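Local coordinates for leucine-rich repeat protein (Bacteroides thetaiotaomicron, PDB 4ECN) that is of unknown function but, as an extracellular leucine-rich repeat protein, probably takes part in binding other proteins, at residues E235-R240 against P258-E263; I155-V160 against Y224-I229; F460-I465 against N503-P508; G367-T372 against K380-M385. All coordinates share one frame; numbering follows the deposited sequence.

Contact 1: E235-R240 against P258-E263; sequences ETQSVR and PIQLKE
Glu235 OE1 is gripped by the backbone N of Lys262 and by Gln237 NE2, which reach it from opposite faces of the carboxylate plane. The Lys262 bond, 3.0 Å from N to OE1, is nearly straight at 168°. On the other oxygen, Leu261 N binds OE2 of Glu235 from the syn side at 3.1 Å, and the hydroxyls of Tyr221 and Tyr150 bond to OE2 as well. Glu235 gets there with an extended chain beyond CG. Alongside, Gln237 NE2 makes a weak bond to Glu263 O at 3.5 Å, while its CG lies 3.9 Å from Gln260 CG. Further on, Val239 and Pro258 meet tip to tip, CB to CG at 3.9 Å. The Gln260 amide folds back to bond Pro258 O through NE2, an atom shared with Glu140. One buried carboxylate thus ties strand 230-238 to the turn that follows strand 251-259, and the surrounding N-H and hydroxyl groups probably compensate its burial.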
loop_
_atom_site.group_PDB
_atom_site.type_symbol
_atom_site.label_atom_id
_atom_site.label_comp_id
_atom_site.label_asym_id
_atom_site.label_seq_id
_atom_site.Cartn_x
_atom_site.Cartn_y
_atom_site.Cartn_z
ATOM N N GLU A 235 -11.542 2.762 -38.066
ATOM C CA GLU A 235 -11.373 1.474 -37.386
ATOM C C GLU A 235 -9.925 1.275 -36.939
ATOM O O GLU A 235 -9.013 1.916 -37.457
ATOM C CB GLU A 235 -11.804 0.281 -38.273
ATOM C CG GLU A 235 -10.825 -0.067 -39.385
ATOM C CD GLU A 235 -11.130 -1.324 -40.170
ATOM O OE1 GLU A 235 -11.776 -2.240 -39.612
ATOM O OE2 GLU A 235 -10.679 -1.411 -41.335
ATOM N N THR A 236 -9.722 0.342 -36.022
ATOM C CA THR A 236 -8.412 -0.049 -35.535
ATOM C C THR A 236 -8.432 -1.559 -35.516
ATOM O O THR A 236 -9.365 -2.154 -34.964
ATOM C CB THR A 236 -8.059 0.608 -34.175
ATOM O OG1 THR A 236 -8.181 2.024 -34.271
ATOM C CG2 THR A 236 -6.650 0.315 -33.749
ATOM N N GLN A 237 -7.463 -2.185 -36.177
ATOM C CA GLN A 237 -7.437 -3.638 -36.210
ATOM C C GLN A 237 -6.052 -4.192 -35.985
ATOM O O GLN A 237 -5.067 -3.601 -36.433
ATOM C CB GLN A 237 -7.949 -4.169 -37.561
ATOM C CG GLN A 237 -9.375 -3.800 -37.958
ATOM C CD GLN A 237 -10.480 -4.372 -37.112
ATOM O OE1 GLN A 237 -10.360 -5.432 -36.495
ATOM N NE2 GLN A 237 -11.625 -3.710 -37.144
ATOM N N SER A 238 -5.987 -5.350 -35.303
ATOM C CA SER A 238 -4.776 -6.153 -35.170
ATOM C C SER A 238 -4.818 -7.138 -36.318
ATOM O O SER A 238 -5.830 -7.834 -36.506
ATOM C CB SER A 238 -4.668 -6.831 -33.808
ATOM O OG SER A 238 -3.369 -7.383 -33.656
ATOM N N VAL A 239 -3.794 -7.101 -37.169
ATOM C CA VAL A 239 -3.747 -7.927 -38.364
ATOM C C VAL A 239 -2.375 -8.605 -38.504
ATOM O O VAL A 239 -1.512 -8.487 -37.629
ATOM C CB VAL A 239 -4.078 -7.073 -39.630
ATOM C CG1 VAL A 239 -5.544 -6.638 -39.658
ATOM C CG2 VAL A 239 -3.143 -5.872 -39.773
ATOM N N ARG A 240 -2.215 -9.337 -39.620
ATOM C CA ARG A 240 -1.017 -10.014 -40.105
ATOM C C ARG A 240 -1.006 -9.885 -41.621
ATOM O O ARG A 240 -1.559 -10.720 -42.335
ATOM C CB ARG A 240 -0.935 -11.483 -39.639
ATOM C CG ARG A 240 -0.503 -11.691 -38.186
ATOM C CD ARG A 240 0.928 -11.224 -37.928
ATOM N NE ARG A 240 1.417 -11.588 -36.597
ATOM C CZ ARG A 240 1.151 -10.909 -35.484
ATOM N NH1 ARG A 240 0.357 -9.843 -35.519
ATOM N NH2 ARG A 240 1.658 -11.305 -34.322
ATOM N N PRO A 258 -3.772 -5.088 -44.887
ATOM C CA PRO A 258 -5.074 -5.755 -45.095
ATOM C C PRO A 258 -6.252 -5.083 -44.362
ATOM O O PRO A 258 -6.537 -5.394 -43.198
ATOM C CB PRO A 258 -4.830 -7.162 -44.534
ATOM C CG PRO A 258 -3.804 -6.982 -43.501
ATOM C CD PRO A 258 -2.910 -5.873 -43.981
ATOM N N ILE A 259 -6.991 -4.227 -45.087
ATOM C CA ILE A 259 -8.136 -3.498 -44.544
ATOM C C ILE A 259 -9.298 -4.482 -44.334
ATOM O O ILE A 259 -9.591 -5.276 -45.218
ATOM C CB ILE A 259 -8.510 -2.309 -45.462
ATOM C CG1 ILE A 259 -7.301 -1.347 -45.664
ATOM C CG2 ILE A 259 -9.762 -1.557 -44.964
ATOM C CD1 ILE A 259 -6.677 -0.719 -44.397
ATOM N N GLN A 260 -9.930 -4.437 -43.146
ATOM C CA GLN A 260 -10.998 -5.354 -42.741
ATOM C C GLN A 260 -12.409 -4.797 -42.938
ATOM O O GLN A 260 -13.332 -5.587 -43.185
ATOM C CB GLN A 260 -10.843 -5.713 -41.252
ATOM C CG GLN A 260 -9.521 -6.375 -40.886
ATOM C CD GLN A 260 -9.295 -7.691 -41.586
ATOM O OE1 GLN A 260 -10.134 -8.604 -41.544
ATOM N NE2 GLN A 260 -8.132 -7.822 -42.213
ATOM N N LEU A 261 -12.578 -3.457 -42.762
ATOM C CA LEU A 261 -13.853 -2.720 -42.825
ATOM C C LEU A 261 -14.811 -3.319 -41.807
ATOM O O LEU A 261 -15.905 -3.777 -42.155
ATOM C CB LEU A 261 -14.474 -2.718 -44.238
ATOM C CG LEU A 261 -13.607 -2.237 -45.393
ATOM C CD1 LEU A 261 -14.167 -2.717 -46.717
ATOM C CD2 LEU A 261 -13.441 -0.742 -45.386
ATOM N N LYS A 262 -14.348 -3.410 -40.562
ATOM C CA LYS A 262 -15.127 -3.997 -39.479
ATOM C C LYS A 262 -15.244 -3.031 -38.293
ATOM O O LYS A 262 -14.681 -1.928 -38.295
ATOM C CB LYS A 262 -14.497 -5.327 -39.008
ATOM C CG LYS A 262 -14.379 -6.423 -40.048
ATOM C CD LYS A 262 -13.649 -7.623 -39.450
ATOM C CE LYS A 262 -13.345 -8.707 -40.457
ATOM N NZ LYS A 262 -12.509 -9.790 -39.869
ATOM N N GLU A 263 -15.998 -3.456 -37.280
ATOM C CA GLU A 263 -16.148 -2.698 -36.057
ATOM C C GLU A 263 -14.924 -2.987 -35.214
ATOM O O GLU A 263 -14.462 -4.130 -35.206
ATOM C CB GLU A 263 -17.468 -3.089 -35.372
ATOM C CG GLU A 263 -18.046 -2.025 -34.449
ATOM C CD GLU A 263 -19.538 -2.184 -34.208
ATOM O OE1 GLU A 263 -19.932 -3.142 -33.503
ATOM O OE2 GLU A 263 -20.318 -1.363 -34.747
#

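Contact 2: I155-V160 against Y224-I229; sequences IRYVDV and YSQSGI
Tyr224 is the packed end of this contact, with Tyr157 beside it and Asp159 at its hydroxyl. Its carbonyl O takes two backbone donors, Arg156 N at 2.6 Å and Tyr157 N at 3.2 Å, so both residues face Tyr224 in a classic beta bulge on an antiparallel pair. Tyr224 N returns a bond to Tyr157 O at 2.7 Å, and the two CB atoms of Tyr157 and Tyr224 touch on the same face of the sheet. Asp159 reaches the ring from its edge: OD2 receives the Tyr224 hydroxyl on its syn side, 30° out of the carboxylate plane, with carboxylate and ring turned 75° apart. Asp159 OD1 is bonded separately, to Gly175 N. Toward the solvent the fit is slacker. Exposed Arg156 lays its CB and CG along Gln226, CG 3.7 Å from Gln226 CB. Gln226 OE1 comes within 3.1 Å of Tyr157 CE2 but bonds Arg231, which also makes a cation-pi contact with that ring. With both its oxygens engaged, the buried carboxylate of Asp159 probably helps to fix the Tyr224 ring against strand 157-164, while the Arg156 side chain meets Gln226 mainly through its aliphatic part.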
loop_
_atom_site.group_PDB
_atom_site.type_symbol
_atom_site.label_atom_id
_atom_site.label_comp_id
_atom_site.label_asym_id
_atom_site.label_seq_id
_atom_site.Cartn_x
_atom_site.Cartn_y
_atom_site.Cartn_z
ATOM N N ILE A 155 -11.170 6.561 -47.218
ATOM C CA ILE A 155 -10.081 6.361 -46.255
ATOM C C ILE A 155 -9.082 7.452 -46.650
ATOM O O ILE A 155 -8.597 7.408 -47.787
ATOM C CB ILE A 155 -9.465 4.915 -46.219
ATOM C CG1 ILE A 155 -10.378 3.880 -45.580
ATOM C CG2 ILE A 155 -8.095 4.908 -45.528
ATOM C CD1 ILE A 155 -9.881 2.405 -45.773
ATOM N N ARG A 156 -8.818 8.454 -45.809
ATOM C CA ARG A 156 -7.924 9.538 -46.235
ATOM C C ARG A 156 -6.493 9.388 -45.681
ATOM O O ARG A 156 -5.532 9.766 -46.362
ATOM C CB ARG A 156 -8.505 10.885 -45.807
ATOM C CG ARG A 156 -9.883 11.161 -46.411
ATOM C CD ARG A 156 -9.832 11.753 -47.803
ATOM N NE ARG A 156 -11.176 11.830 -48.373
ATOM C CZ ARG A 156 -11.660 10.971 -49.266
ATOM N NH1 ARG A 156 -10.900 9.984 -49.731
ATOM N NH2 ARG A 156 -12.899 11.106 -49.721
ATOM N N TYR A 157 -6.366 8.859 -44.445
ATOM C CA TYR A 157 -5.103 8.653 -43.730
ATOM C C TYR A 157 -5.073 7.294 -43.031
ATOM O O TYR A 157 -6.122 6.761 -42.659
ATOM C CB TYR A 157 -4.872 9.771 -42.699
ATOM C CG TYR A 157 -4.656 11.118 -43.345
ATOM C CD1 TYR A 157 -3.397 11.506 -43.794
ATOM C CD2 TYR A 157 -5.720 11.994 -43.548
ATOM C CE1 TYR A 157 -3.202 12.726 -44.443
ATOM C CE2 TYR A 157 -5.538 13.221 -44.190
ATOM C CZ TYR A 157 -4.275 13.589 -44.627
ATOM O OH TYR A 157 -4.097 14.811 -45.237
ATOM N N VAL A 158 -3.863 6.738 -42.852
ATOM C CA VAL A 158 -3.687 5.460 -42.181
ATOM C C VAL A 158 -2.452 5.515 -41.238
ATOM O O VAL A 158 -1.527 6.308 -41.445
ATOM C CB VAL A 158 -3.583 4.296 -43.202
ATOM C CG1 VAL A 158 -2.212 4.235 -43.869
ATOM C CG2 VAL A 158 -3.930 2.962 -42.556
ATOM N N ASP A 159 -2.486 4.673 -40.182
ATOM C CA ASP A 159 -1.407 4.432 -39.218
ATOM C C ASP A 159 -1.023 3.005 -39.332
ATOM O O ASP A 159 -1.893 2.165 -39.127
ATOM C CB ASP A 159 -1.814 4.772 -37.758
ATOM C CG ASP A 159 -2.033 6.231 -37.410
ATOM O OD1 ASP A 159 -1.339 7.085 -37.975
ATOM O OD2 ASP A 159 -2.829 6.504 -36.507
ATOM N N VAL A 160 0.219 2.676 -39.711
ATOM C CA VAL A 160 0.487 1.245 -39.753
ATOM C C VAL A 160 1.657 0.932 -38.809
ATOM O O VAL A 160 2.592 1.721 -38.644
ATOM C CB VAL A 160 0.694 0.605 -41.161
ATOM C CG1 VAL A 160 -0.375 1.075 -42.149
ATOM C CG2 VAL A 160 2.089 0.822 -41.723
ATOM N N TYR A 224 -8.374 6.663 -41.150
ATOM C CA TYR A 224 -9.034 7.940 -40.876
ATOM C C TYR A 224 -9.775 8.526 -42.088
ATOM O O TYR A 224 -9.320 8.399 -43.224
ATOM C CB TYR A 224 -8.011 8.988 -40.411
ATOM C CG TYR A 224 -7.231 8.592 -39.184
ATOM C CD1 TYR A 224 -7.727 8.842 -37.907
ATOM C CD2 TYR A 224 -5.986 7.979 -39.294
ATOM C CE1 TYR A 224 -7.020 8.456 -36.770
ATOM C CE2 TYR A 224 -5.267 7.597 -38.166
ATOM C CZ TYR A 224 -5.785 7.837 -36.906
ATOM O OH TYR A 224 -5.070 7.453 -35.795
ATOM N N SER A 225 -10.893 9.222 -41.819
ATOM C CA SER A 225 -11.682 9.954 -42.815
ATOM C C SER A 225 -11.523 11.450 -42.555
ATOM O O SER A 225 -11.581 11.860 -41.401
ATOM C CB SER A 225 -13.148 9.532 -42.779
ATOM O OG SER A 225 -13.777 9.869 -41.552
ATOM N N GLN A 226 -11.276 12.253 -43.609
ATOM C CA GLN A 226 -11.091 13.704 -43.485
ATOM C C GLN A 226 -12.312 14.415 -44.054
ATOM O O GLN A 226 -12.760 14.088 -45.159
ATOM C CB GLN A 226 -9.794 14.170 -44.193
ATOM C CG GLN A 226 -9.321 15.603 -43.863
ATOM C CD GLN A 226 -8.395 15.718 -42.659
ATOM O OE1 GLN A 226 -7.396 14.999 -42.512
ATOM N NE2 GLN A 226 -8.633 16.719 -41.829
ATOM N N SER A 227 -12.862 15.363 -43.267
ATOM C CA SER A 227 -14.008 16.223 -43.601
ATOM C C SER A 227 -13.662 17.653 -43.197
ATOM O O SER A 227 -13.724 18.016 -42.011
ATOM C CB SER A 227 -15.293 15.735 -42.931
ATOM O OG SER A 227 -16.399 16.567 -43.248
ATOM N N GLY A 228 -13.239 18.429 -44.192
ATOM C CA GLY A 228 -12.768 19.787 -43.989
ATOM C C GLY A 228 -11.427 19.713 -43.293
ATOM O O GLY A 228 -10.431 19.295 -43.900
ATOM N N ILE A 229 -11.422 20.023 -41.983
ATOM C CA ILE A 229 -10.214 19.988 -41.151
ATOM C C ILE A 229 -10.320 18.817 -40.121
ATOM O O ILE A 229 -9.295 18.401 -39.567
ATOM C CB ILE A 229 -9.988 21.370 -40.450
ATOM C CG1 ILE A 229 -10.173 22.546 -41.443
ATOM C CG2 ILE A 229 -8.604 21.437 -39.760
ATOM C CD1 ILE A 229 -10.329 23.959 -40.808
#

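Contact 3: F460-I465 against N503-P508; sequences FTYDNI and NMTQLP
Two successive turns of the leucine-rich repeat solenoid meet here, in the loops that follow the parallel strands 452-456 and 495-499, with Tyr462 of one laid flat against Gln506 of the other. The Gln506 amide is stacked on the ring, their planes 1° apart. Gln506 CG sits over the ring centre in a CH-pi contact, 3.5 Å from the centroid of Tyr462, and CD lies 3.5 Å from the Tyr462 CZ atom. At the root of the ring, Tyr462 CB is 3.3 Å from Gln506 O. An alanine here would remove the ring and probably leave the Gln506 amide without its flat partner and freer to turn. A water bridges the backbones beside this stack, accepting from Tyr462 N at 2.8 Å and from Thr505 N at 3.1 Å, and donating to Asn503 O at 2.9 Å. On the inner side the contact is apolar: Ile465 CD1 meets the selenium of Met504, a selenomethionine, at 3.6 Å and Pro508 CG at 3.7 Å, while Ile465 CG1 lies over one face of the Phe460 ring. Met504 and Pro508 rest on Leu498 of strand 495-499, Phe460 reaches Ile440 of strand 436-440, and Gln506 packs against helix 530-542.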
loop_
_atom_site.group_PDB
_atom_site.type_symbol
_atom_site.label_atom_id
_atom_site.label_comp_id
_atom_site.label_asym_id
_atom_site.label_seq_id
_atom_site.Cartn_x
_atom_site.Cartn_y
_atom_site.Cartn_z
ATOM N N PHE A 460 -5.897 15.724 -4.887
ATOM C CA PHE A 460 -7.149 16.303 -5.400
ATOM C C PHE A 460 -8.049 16.863 -4.288
ATOM O O PHE A 460 -7.923 16.488 -3.119
ATOM C CB PHE A 460 -7.969 15.296 -6.245
ATOM C CG PHE A 460 -8.099 13.874 -5.740
ATOM C CD1 PHE A 460 -8.579 13.610 -4.456
ATOM C CD2 PHE A 460 -7.821 12.794 -6.576
ATOM C CE1 PHE A 460 -8.700 12.297 -3.994
ATOM C CE2 PHE A 460 -7.957 11.482 -6.116
ATOM C CZ PHE A 460 -8.402 11.242 -4.829
ATOM N N THR A 461 -8.960 17.762 -4.685
ATOM C CA THR A 461 -9.973 18.399 -3.835
ATOM C C THR A 461 -11.270 17.558 -3.981
ATOM O O THR A 461 -11.384 16.817 -4.952
ATOM C CB THR A 461 -10.119 19.894 -4.191
ATOM O OG1 THR A 461 -10.436 20.039 -5.569
ATOM C CG2 THR A 461 -8.849 20.685 -3.900
ATOM N N TYR A 462 -12.215 17.620 -3.020
ATOM C CA TYR A 462 -13.389 16.727 -2.993
ATOM C C TYR A 462 -14.337 16.894 -4.210
ATOM O O TYR A 462 -15.093 15.969 -4.535
ATOM C CB TYR A 462 -14.191 16.930 -1.691
ATOM C CG TYR A 462 -15.139 18.111 -1.680
ATOM C CD1 TYR A 462 -14.716 19.371 -1.261
ATOM C CD2 TYR A 462 -16.478 17.956 -2.028
ATOM C CE1 TYR A 462 -15.595 20.457 -1.227
ATOM C CE2 TYR A 462 -17.363 19.032 -2.002
ATOM C CZ TYR A 462 -16.919 20.283 -1.605
ATOM O OH TYR A 462 -17.821 21.324 -1.600
ATOM N N ASP A 463 -14.305 18.066 -4.858
ATOM C CA ASP A 463 -15.181 18.420 -5.975
ATOM C C ASP A 463 -14.607 17.944 -7.331
ATOM O O ASP A 463 -15.235 18.133 -8.383
ATOM C CB ASP A 463 -15.413 19.950 -5.983
ATOM C CG ASP A 463 -14.156 20.815 -5.955
ATOM O OD1 ASP A 463 -13.392 20.726 -4.964
ATOM O OD2 ASP A 463 -13.987 21.651 -6.879
ATOM N N ASN A 464 -13.425 17.319 -7.299
ATOM C CA ASN A 464 -12.757 16.828 -8.495
ATOM C C ASN A 464 -12.717 15.303 -8.540
ATOM O O ASN A 464 -12.097 14.740 -9.449
ATOM C CB ASN A 464 -11.356 17.399 -8.556
ATOM C CG ASN A 464 -11.356 18.811 -9.053
ATOM O OD1 ASN A 464 -12.362 19.313 -9.553
ATOM N ND2 ASN A 464 -10.214 19.461 -8.971
ATOM N N ILE A 465 -13.428 14.645 -7.598
ATOM C CA ILE A 465 -13.498 13.191 -7.527
ATOM C C ILE A 465 -14.815 12.734 -8.154
ATOM O O ILE A 465 -15.848 12.708 -7.472
ATOM C CB ILE A 465 -13.326 12.617 -6.079
ATOM C CG1 ILE A 465 -12.191 13.300 -5.291
ATOM C CG2 ILE A 465 -13.151 11.091 -6.115
ATOM C CD1 ILE A 465 -12.225 13.029 -3.814
ATOM N N ASN A 503 -5.769 17.494 0.666
ATOM C CA ASN A 503 -6.479 18.710 0.261
ATOM C C ASN A 503 -7.985 18.508 0.175
ATOM O O ASN A 503 -8.715 19.398 -0.285
ATOM C CB ASN A 503 -5.922 19.169 -1.093
ATOM C CG ASN A 503 -4.417 19.318 -1.052
ATOM O OD1 ASN A 503 -3.824 19.608 0.000
ATOM N ND2 ASN A 503 -3.749 19.019 -2.161
HETATM N N MSE A 504 -8.448 17.366 0.672
HETATM C CA MSE A 504 -9.854 17.000 0.684
HETATM C C MSE A 504 -10.477 17.577 1.953
HETATM O O MSE A 504 -10.107 17.164 3.065
HETATM C CB MSE A 504 -9.961 15.483 0.595
HETATM C CG MSE A 504 -11.135 15.021 -0.212
HETATM SE SE MSE A 504 -11.162 13.103 -0.348
HETATM C CE MSE A 504 -11.208 12.600 1.577
ATOM N N THR A 505 -11.370 18.586 1.784
ATOM C CA THR A 505 -11.955 19.331 2.910
ATOM C C THR A 505 -13.239 18.694 3.442
ATOM O O THR A 505 -13.654 19.033 4.557
ATOM C CB THR A 505 -12.220 20.782 2.535
ATOM O OG1 THR A 505 -13.061 20.860 1.375
ATOM C CG2 THR A 505 -10.927 21.563 2.343
ATOM N N GLN A 506 -13.838 17.766 2.679
ATOM C CA GLN A 506 -15.005 16.965 3.073
ATOM C C GLN A 506 -15.030 15.671 2.245
ATOM O O GLN A 506 -14.275 15.542 1.276
ATOM C CB GLN A 506 -16.332 17.739 2.952
ATOM C CG GLN A 506 -16.762 18.122 1.562
ATOM C CD GLN A 506 -17.658 19.322 1.644
ATOM O OE1 GLN A 506 -17.242 20.438 2.021
ATOM N NE2 GLN A 506 -18.914 19.121 1.304
ATOM N N LEU A 507 -15.882 14.716 2.625
ATOM C CA LEU A 507 -15.972 13.486 1.859
ATOM C C LEU A 507 -16.724 13.784 0.572
ATOM O O LEU A 507 -17.680 14.574 0.599
ATOM C CB LEU A 507 -16.641 12.342 2.651
ATOM C CG LEU A 507 -16.070 11.970 4.014
ATOM C CD1 LEU A 507 -16.948 10.956 4.673
ATOM C CD2 LEU A 507 -14.643 11.442 3.909
ATOM N N PRO A 508 -16.263 13.214 -0.572
ATOM C CA PRO A 508 -16.938 13.466 -1.851
ATOM C C PRO A 508 -18.339 12.849 -1.878
ATOM O O PRO A 508 -18.580 11.808 -1.231
ATOM C CB PRO A 508 -16.003 12.807 -2.869
ATOM C CG PRO A 508 -15.320 11.803 -2.140
ATOM C CD PRO A 508 -15.126 12.294 -0.756
HETATM O O HOH W 1 -11.522 19.579 -1.110
#

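Contact 4: G367-T372 against K380-M385; sequences GDEELT and KHRIRM
Glu369 sends its carboxylate to Arg382 on helix 377-384, and OE2 takes a salt-bridging hydrogen bond from NE of Arg382 at 2.8 Å. The oxygen lies in the guanidinium plane at its edge, yet NE stands 47° out of the carboxylate plane, and the two side chains cross at about a right angle. Arg379 binds the same OE2. A leucine in place of Glu369 would probably leave both arginines without this carboxylate and let the Arg382 side chain turn more freely. Next, Glu370 gives its carbonyl O to Arg379, with Ile383 CD1 4.1 Å from that oxygen. Leu371 CG stands anti to the backbone N (chi1 -156°), and its CD1, farther out, touches Ile383 CG2 at 3.5 Å. Ile383 also packs on Phe366 and on Tyr454, and Leu371 on Ile452. This is a loop packed beside a short helix, joined by one salt bridge and one apolar pair, in an insertion between the neighbouring sheet strands 351-353 and 452-456.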
loop_
_atom_site.group_PDB
_atom_site.type_symbol
_atom_site.label_atom_id
_atom_site.label_comp_id
_atom_site.label_asym_id
_atom_site.label_seq_id
_atom_site.Cartn_x
_atom_site.Cartn_y
_atom_site.Cartn_z
ATOM N N GLY A 367 0.863 -6.732 1.408
ATOM C CA GLY A 367 1.712 -7.762 1.978
ATOM C C GLY A 367 2.285 -8.569 0.833
ATOM O O GLY A 367 3.132 -8.066 0.086
ATOM N N ASP A 368 1.745 -9.771 0.627
ATOM C CA ASP A 368 2.189 -10.645 -0.452
ATOM C C ASP A 368 1.134 -10.828 -1.510
ATOM O O ASP A 368 1.490 -11.227 -2.624
ATOM C CB ASP A 368 2.602 -12.028 0.080
ATOM C CG ASP A 368 4.002 -12.096 0.673
ATOM O OD1 ASP A 368 4.786 -11.124 0.477
ATOM O OD2 ASP A 368 4.336 -13.139 1.286
ATOM N N GLU A 369 -0.159 -10.587 -1.190
ATOM C CA GLU A 369 -1.156 -10.809 -2.241
ATOM C C GLU A 369 -1.620 -9.492 -2.841
ATOM O O GLU A 369 -1.339 -8.403 -2.330
ATOM C CB GLU A 369 -2.365 -11.666 -1.821
ATOM C CG GLU A 369 -2.950 -11.424 -0.440
ATOM C CD GLU A 369 -4.046 -12.425 -0.133
ATOM O OE1 GLU A 369 -3.924 -13.601 -0.555
ATOM O OE2 GLU A 369 -5.059 -12.015 0.479
ATOM N N GLU A 370 -2.221 -9.622 -4.018
ATOM C CA GLU A 370 -2.668 -8.513 -4.834
ATOM C C GLU A 370 -4.195 -8.422 -4.813
ATOM O O GLU A 370 -4.885 -9.330 -4.343
ATOM C CB GLU A 370 -2.131 -8.731 -6.267
ATOM C CG GLU A 370 -1.906 -7.476 -7.105
ATOM C CD GLU A 370 -1.161 -7.721 -8.413
ATOM O OE1 GLU A 370 -0.155 -8.476 -8.398
ATOM O OE2 GLU A 370 -1.558 -7.121 -9.442
ATOM N N LEU A 371 -4.703 -7.295 -5.278
ATOM C CA LEU A 371 -6.122 -7.033 -5.403
ATOM C C LEU A 371 -6.543 -7.569 -6.760
ATOM O O LEU A 371 -5.975 -7.160 -7.781
ATOM C CB LEU A 371 -6.341 -5.528 -5.247
ATOM C CG LEU A 371 -7.700 -5.101 -4.804
ATOM C CD1 LEU A 371 -7.729 -4.937 -3.316
ATOM C CD2 LEU A 371 -8.025 -3.769 -5.402
ATOM N N THR A 372 -7.416 -8.578 -6.784
ATOM C CA THR A 372 -7.777 -9.209 -8.058
ATOM C C THR A 372 -9.282 -9.286 -8.272
ATOM O O THR A 372 -10.043 -9.299 -7.305
ATOM C CB THR A 372 -7.201 -10.641 -8.158
ATOM O OG1 THR A 372 -7.655 -11.426 -7.050
ATOM C CG2 THR A 372 -5.683 -10.673 -8.295
ATOM N N LYS A 380 -11.119 -11.528 0.098
ATOM C CA LYS A 380 -11.674 -10.173 0.225
ATOM C C LYS A 380 -11.540 -9.661 1.667
ATOM O O LYS A 380 -11.186 -8.499 1.889
ATOM C CB LYS A 380 -13.151 -10.175 -0.213
ATOM C CG LYS A 380 -13.777 -8.795 -0.433
ATOM C CD LYS A 380 -15.192 -8.919 -1.000
ATOM C CE LYS A 380 -15.804 -7.574 -1.272
ATOM N NZ LYS A 380 -17.097 -7.681 -2.000
ATOM N N HIS A 381 -11.797 -10.547 2.635
ATOM C CA HIS A 381 -11.714 -10.228 4.049
ATOM C C HIS A 381 -10.251 -10.015 4.468
ATOM O O HIS A 381 -9.975 -9.060 5.201
ATOM C CB HIS A 381 -12.370 -11.320 4.879
ATOM C CG HIS A 381 -12.403 -10.990 6.331
ATOM N ND1 HIS A 381 -13.245 -10.005 6.826
ATOM C CD2 HIS A 381 -11.691 -11.523 7.351
ATOM C CE1 HIS A 381 -13.014 -9.969 8.128
ATOM N NE2 HIS A 381 -12.091 -10.871 8.490
ATOM N N ARG A 382 -9.319 -10.847 3.955
ATOM C CA ARG A 382 -7.885 -10.706 4.218
ATOM C C ARG A 382 -7.374 -9.324 3.796
ATOM O O ARG A 382 -6.569 -8.718 4.512
ATOM C CB ARG A 382 -7.089 -11.789 3.481
ATOM C CG ARG A 382 -6.128 -12.555 4.381
ATOM C CD ARG A 382 -5.029 -13.326 3.649
ATOM N NE ARG A 382 -5.473 -13.971 2.408
ATOM C CZ ARG A 382 -6.091 -15.146 2.328
ATOM N NH1 ARG A 382 -6.378 -15.832 3.431
ATOM N NH2 ARG A 382 -6.451 -15.632 1.146
ATOM N N ILE A 383 -7.849 -8.845 2.627
ATOM C CA ILE A 383 -7.516 -7.547 2.036
ATOM C C ILE A 383 -8.160 -6.429 2.863
ATOM O O ILE A 383 -7.499 -5.409 3.110
ATOM C CB ILE A 383 -7.937 -7.463 0.531
ATOM C CG1 ILE A 383 -7.091 -8.405 -0.380
ATOM C CG2 ILE A 383 -7.896 -6.032 0.011
ATOM C CD1 ILE A 383 -5.484 -8.194 -0.403
ATOM N N ARG A 384 -9.429 -6.614 3.293
ATOM C CA ARG A 384 -10.113 -5.615 4.132
ATOM C C ARG A 384 -9.414 -5.449 5.518
ATOM O O ARG A 384 -9.394 -4.345 6.074
ATOM C CB ARG A 384 -11.577 -6.012 4.342
ATOM C CG ARG A 384 -12.473 -5.781 3.158
ATOM C CD ARG A 384 -13.739 -6.581 3.296
ATOM N NE ARG A 384 -14.798 -6.051 2.439
ATOM C CZ ARG A 384 -16.074 -6.426 2.494
ATOM N NH1 ARG A 384 -16.468 -7.334 3.381
ATOM N NH2 ARG A 384 -16.970 -5.874 1.687
HETATM N N MSE A 385 -8.843 -6.548 6.058
HETATM C CA MSE A 385 -8.169 -6.565 7.355
HETATM C C MSE A 385 -6.705 -6.118 7.245
HETATM O O MSE A 385 -6.028 -6.049 8.292
HETATM C CB MSE A 385 -8.229 -7.985 8.012
HETATM C CG MSE A 385 -9.633 -8.459 8.453
HETATM SE SE MSE A 385 -10.730 -7.203 9.513
HETATM C CE MSE A 385 -11.696 -6.344 8.098
#

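How the contacts relate
Contacts 1 and 2 belong to one sheet, on the neighbouring strands 230-238 and 214-227, and they touch where Ile259 CG2 packs 4.0 Å from Ile155 CD1. Both are partly buried, and both include a buried carboxylate: Glu235 in contact 1 is answered by backbone N-H groups, tyrosine hydroxyls and an amide together, Asp159 in contact 2 by a tyrosine hydroxyl and a backbone N-H. Contacts 3 and 4 lie in the repeat region, their centres about 26 Å apart. Both involve the chain around strand 452-456, through its following loop in contact 3 and through a helix packed on it in contact 4. Contact 3, partly buried, relies on stacking, a water and apolar packing; contact 4, at the surface, on a salt bridge beside a small apolar pair.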